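Local coordinates for protein acetoacetate decarboxylase (Sphingomonas wittichii, PDB 5UPB) that is an acetoacetate decarboxylase-like enzyme, probably a lyase, whose exact reaction is not established here, at residues 102-107 with 156-161; 93-98 with 199-204. All coordinates share one frame; numbering follows the deposited sequence.

Both contacts use the strand 95-105, contact 2 at its start and contact 1 at its end, and their centres lie about 24 Å apart on opposite sides of the chain's centre. Along the chain the order is 93-98, 102-107, 156-161 and 199-204, so the chain completes contact 1 before it returns to close contact 2. Contact 1 is buried and apolar, joining strand 95-105 to strand 156-166, with which it is not paired. Contact 2 is polar and lies at the surface, reaching strand 196-202 across the intervening strand 179-186. One strand of this beta-rich fold thus runs from a polar surface contact into the packed interior.

Contact 1: residues 102-107 with 156-161; sequences FVWVDK and FTLFRL
The indole of Trp104 takes Leu158 on one face and the edge of the Phe159 ring at its far end. Leu158 CD1 sits almost exactly above the five-membered ring, 3.3 Å from its centroid and only 4° off the ring normal, a CH-pi contact. The other methyl of Leu158 lies over toward the rim, its CD2 4.0 Å from Trp104 CZ2. Phe159 comes in differently: its ring turns an edge to the indole, with Trp104 CZ3 near the phenyl plane and 3.9 Å from Phe159 CE2, while that carbon meets the indole obliquely. With CG placed between the backbone N and the carbonyl carbon (chi1 66°), the Phe159 ring swings in toward Trp104 although the CB bond itself does not point there. Two consecutive residues can serve one indole because Leu158 and Phe159 form a classic beta bulge opposite Cys151 of strand 146-153, which breaks the usual alternation of sides. The strands themselves stay apart, 9.3 Å between Trp104 CA and Leu158 CA, so side chains alone bridge them, an arrangement consistent with packing inside the cone-shaped barrel of the acetoacetate decarboxylase family. Around this core, Arg153 and Leu229 also touch Trp104, and Phe102 stacks on Phe6 of the third subunit. The indole nitrogen NE1 donates a hydrogen bond to Glu227 OE2, which, with Leu158 over the face, probably limits how the ring can turn. An alanine in place of Trp104 would remove the indole, and would probably leave Glu227 without this donor and Leu158 CD1 without its ring face. The chemistry is thus of two kinds: dispersion and CH-pi attraction hold the indole against strand 156-166, while a single polar bond at its rim satisfies the buried N-H.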
loop_
_atom_site.group_PDB
_atom_site.type_symbol
_atom_site.label_atom_id
_atom_site.label_comp_id
_atom_site.label_asym_id
_atom_site.label_seq_id
_atom_site.Cartn_x
_atom_site.Cartn_y
_atom_site.Cartn_z
ATOM N N PHE A 102 1.633 6.657 21.427
ATOM C CA PHE A 102 1.839 6.613 19.984
ATOM C C PHE A 102 1.434 5.232 19.479
ATOM O O PHE A 102 2.069 4.236 19.844
ATOM C CB PHE A 102 3.302 6.865 19.602
ATOM C CG PHE A 102 3.888 8.153 20.123
ATOM C CD1 PHE A 102 3.098 9.195 20.522
ATOM C CD2 PHE A 102 5.254 8.289 20.199
ATOM C CE1 PHE A 102 3.665 10.363 20.994
ATOM C CE2 PHE A 102 5.819 9.436 20.676
ATOM C CZ PHE A 102 5.014 10.474 21.069
ATOM N N VAL A 103 0.466 5.191 18.572
ATOM C CA VAL A 103 -0.023 3.965 17.953
ATOM C C VAL A 103 -0.127 4.184 16.452
ATOM O O VAL A 103 -0.627 5.226 16.005
ATOM C CB VAL A 103 -1.398 3.571 18.517
ATOM C CG1 VAL A 103 -1.880 2.225 17.927
ATOM C CG2 VAL A 103 -1.335 3.511 20.034
ATOM N N TRP A 104 0.342 3.201 15.674
ATOM C CA TRP A 104 0.191 3.180 14.221
ATOM C C TRP A 104 -0.508 1.875 13.846
ATOM O O TRP A 104 -0.138 0.808 14.347
ATOM C CB TRP A 104 1.551 3.299 13.490
ATOM C CG TRP A 104 2.336 4.568 13.817
ATOM C CD1 TRP A 104 2.355 5.746 13.084
ATOM C CD2 TRP A 104 3.201 4.788 14.945
ATOM N NE1 TRP A 104 3.189 6.657 13.689
ATOM C CE2 TRP A 104 3.712 6.099 14.833
ATOM C CE3 TRP A 104 3.595 4.004 16.034
ATOM C CZ2 TRP A 104 4.589 6.644 15.762
ATOM C CZ3 TRP A 104 4.481 4.547 16.961
ATOM C CH2 TRP A 104 4.968 5.869 16.805
ATOM N N VAL A 105 -1.534 1.974 12.994
ATOM C CA VAL A 105 -2.353 0.844 12.582
ATOM C C VAL A 105 -2.484 0.939 11.070
ATOM O O VAL A 105 -2.276 2.005 10.472
ATOM C CB VAL A 105 -3.731 0.849 13.322
ATOM C CG1 VAL A 105 -4.608 2.042 12.900
ATOM C CG2 VAL A 105 -4.492 -0.434 13.102
ATOM N N ASP A 106 -2.840 -0.172 10.424
ATOM C CA ASP A 106 -2.913 -0.126 8.958
ATOM C C ASP A 106 -4.326 -0.276 8.406
ATOM O O ASP A 106 -4.478 -0.550 7.218
ATOM C CB ASP A 106 -1.978 -1.146 8.303
ATOM C CG ASP A 106 -2.277 -2.586 8.687
ATOM O OD1 ASP A 106 -3.305 -2.827 9.314
ATOM O OD2 ASP A 106 -1.501 -3.478 8.276
ATOM N N LYS A 107 -5.351 -0.076 9.229
ATOM C CA LYS A 107 -6.733 -0.066 8.774
ATOM C C LYS A 107 -7.424 1.099 9.475
ATOM O O LYS A 107 -7.352 1.229 10.695
ATOM C CB LYS A 107 -7.443 -1.403 9.101
ATOM C CG LYS A 107 -6.911 -2.609 8.349
ATOM C CD LYS A 107 -7.235 -2.521 6.874
ATOM C CE LYS A 107 -6.518 -3.568 6.032
ATOM N NZ LYS A 107 -6.879 -4.939 6.583
ATOM N N PHE A 156 9.261 6.929 6.567
ATOM C CA PHE A 156 10.205 6.917 7.671
ATOM C C PHE A 156 10.017 5.654 8.506
ATOM O O PHE A 156 8.909 5.368 8.962
ATOM C CB PHE A 156 10.026 8.127 8.573
ATOM C CG PHE A 156 10.149 9.459 7.847
ATOM C CD1 PHE A 156 11.379 9.998 7.570
ATOM C CD2 PHE A 156 9.008 10.128 7.425
ATOM C CE1 PHE A 156 11.482 11.204 6.894
ATOM C CE2 PHE A 156 9.105 11.337 6.755
ATOM C CZ PHE A 156 10.327 11.869 6.473
ATOM N N THR A 157 11.101 4.938 8.747
ATOM C CA THR A 157 11.056 3.896 9.766
ATOM C C THR A 157 10.715 4.533 11.108
ATOM O O THR A 157 11.370 5.480 11.551
ATOM C CB THR A 157 12.402 3.198 9.875
ATOM O OG1 THR A 157 12.833 2.758 8.570
ATOM C CG2 THR A 157 12.243 2.004 10.813
ATOM N N LEU A 158 9.695 4.004 11.767
ATOM C CA LEU A 158 9.313 4.502 13.084
ATOM C C LEU A 158 10.038 3.736 14.186
ATOM O O LEU A 158 10.743 4.333 15.010
ATOM C CB LEU A 158 7.804 4.371 13.259
ATOM C CG LEU A 158 6.974 5.161 12.226
ATOM C CD1 LEU A 158 5.547 4.601 12.225
ATOM C CD2 LEU A 158 7.030 6.635 12.533
ATOM N N PHE A 159 9.858 2.417 14.236
ATOM C CA PHE A 159 10.733 1.617 15.083
ATOM C C PHE A 159 10.759 0.180 14.598
ATOM O O PHE A 159 9.961 -0.231 13.752
ATOM C CB PHE A 159 10.345 1.703 16.568
ATOM C CG PHE A 159 9.012 1.102 16.938
ATOM C CD1 PHE A 159 8.908 -0.234 17.342
ATOM C CD2 PHE A 159 7.863 1.887 16.950
ATOM C CE1 PHE A 159 7.682 -0.775 17.730
ATOM C CE2 PHE A 159 6.632 1.348 17.329
ATOM C CZ PHE A 159 6.554 -0.002 17.738
ATOM N N ARG A 160 11.801 -0.525 15.031
ATOM C CA ARG A 160 11.974 -1.939 14.761
ATOM C C ARG A 160 12.062 -2.677 16.092
ATOM O O ARG A 160 12.641 -2.157 17.043
ATOM C CB ARG A 160 13.249 -2.224 13.979
ATOM C CG ARG A 160 13.442 -1.346 12.769
ATOM C CD ARG A 160 14.897 -1.354 12.340
ATOM N NE ARG A 160 15.329 -2.671 11.875
ATOM C CZ ARG A 160 16.603 -3.001 11.708
ATOM N NH1 ARG A 160 17.568 -2.127 11.994
ATOM N NH2 ARG A 160 16.913 -4.202 11.260
ATOM N N LEU A 161 11.479 -3.866 16.144
ATOM C CA LEU A 161 11.507 -4.737 17.319
ATOM C C LEU A 161 11.873 -6.141 16.888
ATOM O O LEU A 161 11.535 -6.575 15.782
ATOM C CB LEU A 161 10.169 -4.886 18.013
ATOM C CG LEU A 161 9.477 -3.751 18.713
ATOM C CD1 LEU A 161 8.254 -4.355 19.397
ATOM C CD2 LEU A 161 10.421 -3.083 19.690
#

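Contact 2: residues 93-98 with 199-204; sequences GDRQGY and LVEVNR
Glu201 OE2 is approached by both Arg95 and Asn203, the carboxylate oxygen lying beside the edge of the guanidinium group, near its plane. Arg95 NE and Glu201 OE2 form a salt bridge, but the model sets them too close together, so its exact geometry is doubtful. From within its own segment, Asn203 ND2 points at the same oxygen, a fairly straight bond at 163° but weak at 3.2 Å from Glu201 OE2, and, like the salt bridge, dependent on the uncertain position of that oxygen. Asn203 also meets the arginine directly: its OD1 accepts from Arg95 NH2 at 2.5 Å, again at the guanidinium edge, a bond so short and so bent (122°) that its details are uncertain. The flat groups do not lie side by side as in a coplanar pair; as modelled, the guanidinium plane is turned roughly 55° from the carboxylate. The strands 95-105 and 196-202 are next-but-one neighbours. Strand 179-186 runs between them, parallel to strand 95-105 and antiparallel to strand 196-202, and both side chains touch Ala179 of that strand. Arg95 and Glu201 each have CG anti to the backbone N, and their extended chains let both side chains span the width of the intervening strand; they cross at about a right angle. Asn203 instead comes from the direction opposite to Arg95. Val202 points away from 93-98 and packs on Tyr119, Thr180 and Ile249. Arg95 is poorly ordered, and both it and Asn203 touch a crystal neighbour, so the positions of their outer atoms may owe something to the crystal lattice.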
loop_
_atom_site.group_PDB
_atom_site.type_symbol
_atom_site.label_atom_id
_atom_site.label_comp_id
_atom_site.label_asym_id
_atom_site.label_seq_id
_atom_site.Cartn_x
_atom_site.Cartn_y
_atom_site.Cartn_z
ATOM N N GLY A 93 -5.222 7.940 39.982
ATOM C CA GLY A 93 -5.428 7.640 41.379
ATOM C C GLY A 93 -4.443 6.551 41.737
ATOM O O GLY A 93 -3.233 6.718 41.551
ATOM N N ASP A 94 -4.932 5.423 42.232
ATOM C CA ASP A 94 -4.075 4.274 42.489
ATOM C C ASP A 94 -4.372 3.147 41.512
ATOM O O ASP A 94 -3.984 1.998 41.738
ATOM C CB ASP A 94 -4.222 3.806 43.941
ATOM C CG ASP A 94 -5.651 3.475 44.311
ATOM O OD1 ASP A 94 -6.465 3.223 43.401
ATOM O OD2 ASP A 94 -5.961 3.474 45.519
ATOM N N ARG A 95 -5.062 3.464 40.426
ATOM C CA ARG A 95 -5.389 2.476 39.421
ATOM C C ARG A 95 -4.274 2.441 38.388
ATOM O O ARG A 95 -3.899 3.471 37.819
ATOM C CB ARG A 95 -6.735 2.790 38.783
ATOM C CG ARG A 95 -7.191 1.735 37.839
ATOM C CD ARG A 95 -8.676 1.834 37.601
ATOM N NE ARG A 95 -9.096 0.824 36.641
ATOM C CZ ARG A 95 -9.214 -0.472 36.910
ATOM N NH1 ARG A 95 -8.953 -0.935 38.125
ATOM N NH2 ARG A 95 -9.594 -1.305 35.952
ATOM N N GLN A 96 -3.756 1.254 38.144
ATOM C CA GLN A 96 -2.584 1.083 37.301
ATOM C C GLN A 96 -3.002 0.804 35.873
ATOM O O GLN A 96 -3.891 -0.010 35.628
ATOM C CB GLN A 96 -1.754 -0.105 37.805
ATOM C CG GLN A 96 -1.207 0.066 39.221
ATOM C CD GLN A 96 -0.284 -1.066 39.615
ATOM O OE1 GLN A 96 -0.604 -2.235 39.412
ATOM N NE2 GLN A 96 0.873 -0.723 40.168
ATOM N N GLY A 97 -2.346 1.456 34.925
ATOM C CA GLY A 97 -2.708 1.194 33.553
ATOM C C GLY A 97 -1.578 1.535 32.611
ATOM O O GLY A 97 -0.460 1.842 33.032
ATOM N N TYR A 98 -1.908 1.495 31.323
ATOM C CA TYR A 98 -1.044 1.962 30.263
ATOM C C TYR A 98 -1.771 3.091 29.538
ATOM O O TYR A 98 -2.992 3.042 29.382
ATOM C CB TYR A 98 -0.709 0.870 29.237
ATOM C CG TYR A 98 0.345 -0.064 29.715
ATOM C CD1 TYR A 98 1.700 0.299 29.713
ATOM C CD2 TYR A 98 -0.009 -1.330 30.215
ATOM C CE1 TYR A 98 2.680 -0.590 30.172
ATOM C CE2 TYR A 98 0.946 -2.206 30.666
ATOM C CZ TYR A 98 2.290 -1.851 30.650
ATOM O OH TYR A 98 3.226 -2.770 31.122
ATOM N N LEU A 199 -10.674 12.190 29.609
ATOM C CA LEU A 199 -9.966 10.975 29.977
ATOM C C LEU A 199 -10.969 9.847 30.082
ATOM O O LEU A 199 -12.039 10.008 30.677
ATOM C CB LEU A 199 -9.226 11.214 31.301
ATOM C CG LEU A 199 -8.189 10.238 31.839
ATOM C CD1 LEU A 199 -6.965 10.284 30.962
ATOM C CD2 LEU A 199 -7.818 10.662 33.275
ATOM N N VAL A 200 -10.604 8.689 29.519
ATOM C CA VAL A 200 -11.468 7.524 29.511
ATOM C C VAL A 200 -10.663 6.323 29.994
ATOM O O VAL A 200 -9.436 6.331 29.997
ATOM C CB VAL A 200 -12.052 7.249 28.104
ATOM C CG1 VAL A 200 -12.885 8.417 27.622
ATOM C CG2 VAL A 200 -10.922 7.009 27.100
ATOM N N GLU A 201 -11.374 5.269 30.371
ATOM C CA GLU A 201 -10.771 4.021 30.863
ATOM C C GLU A 201 -11.399 2.842 30.141
ATOM O O GLU A 201 -12.620 2.820 29.969
ATOM C CB GLU A 201 -10.994 3.858 32.363
ATOM C CG GLU A 201 -10.297 2.676 32.962
ATOM C CD GLU A 201 -10.653 2.498 34.415
ATOM O OE1 GLU A 201 -11.473 3.270 34.936
ATOM O OE2 GLU A 201 -10.176 1.536 35.019
ATOM N N VAL A 202 -10.577 1.973 29.538
ATOM C CA VAL A 202 -11.085 0.752 28.928
ATOM C C VAL A 202 -10.703 -0.429 29.822
ATOM O O VAL A 202 -9.537 -0.557 30.223
ATOM C CB VAL A 202 -10.600 0.576 27.485
ATOM C CG1 VAL A 202 -9.158 0.648 27.440
ATOM C CG2 VAL A 202 -11.049 -0.741 26.946
ATOM N N ASN A 203 -11.652 -1.295 30.122
ATOM C CA ASN A 203 -11.337 -2.550 30.803
ATOM C C ASN A 203 -11.775 -3.723 29.946
ATOM O O ASN A 203 -12.800 -3.662 29.263
ATOM C CB ASN A 203 -11.991 -2.657 32.178
ATOM C CG ASN A 203 -11.350 -1.738 33.176
ATOM O OD1 ASN A 203 -10.267 -2.035 33.704
ATOM N ND2 ASN A 203 -11.981 -0.581 33.403
ATOM N N ARG A 204 -10.960 -4.767 29.951
ATOM C CA ARG A 204 -11.287 -5.959 29.195
ATOM C C ARG A 204 -12.357 -6.723 29.957
ATOM O O ARG A 204 -12.189 -7.027 31.142
ATOM C CB ARG A 204 -10.011 -6.766 29.033
ATOM C CG ARG A 204 -9.004 -5.972 28.176
ATOM C CD ARG A 204 -7.705 -6.675 27.861
ATOM N NE ARG A 204 -6.801 -6.677 29.004
ATOM C CZ ARG A 204 -5.900 -5.729 29.225
ATOM N NH1 ARG A 204 -5.777 -4.712 28.383
ATOM N NH2 ARG A 204 -5.117 -5.797 30.286
#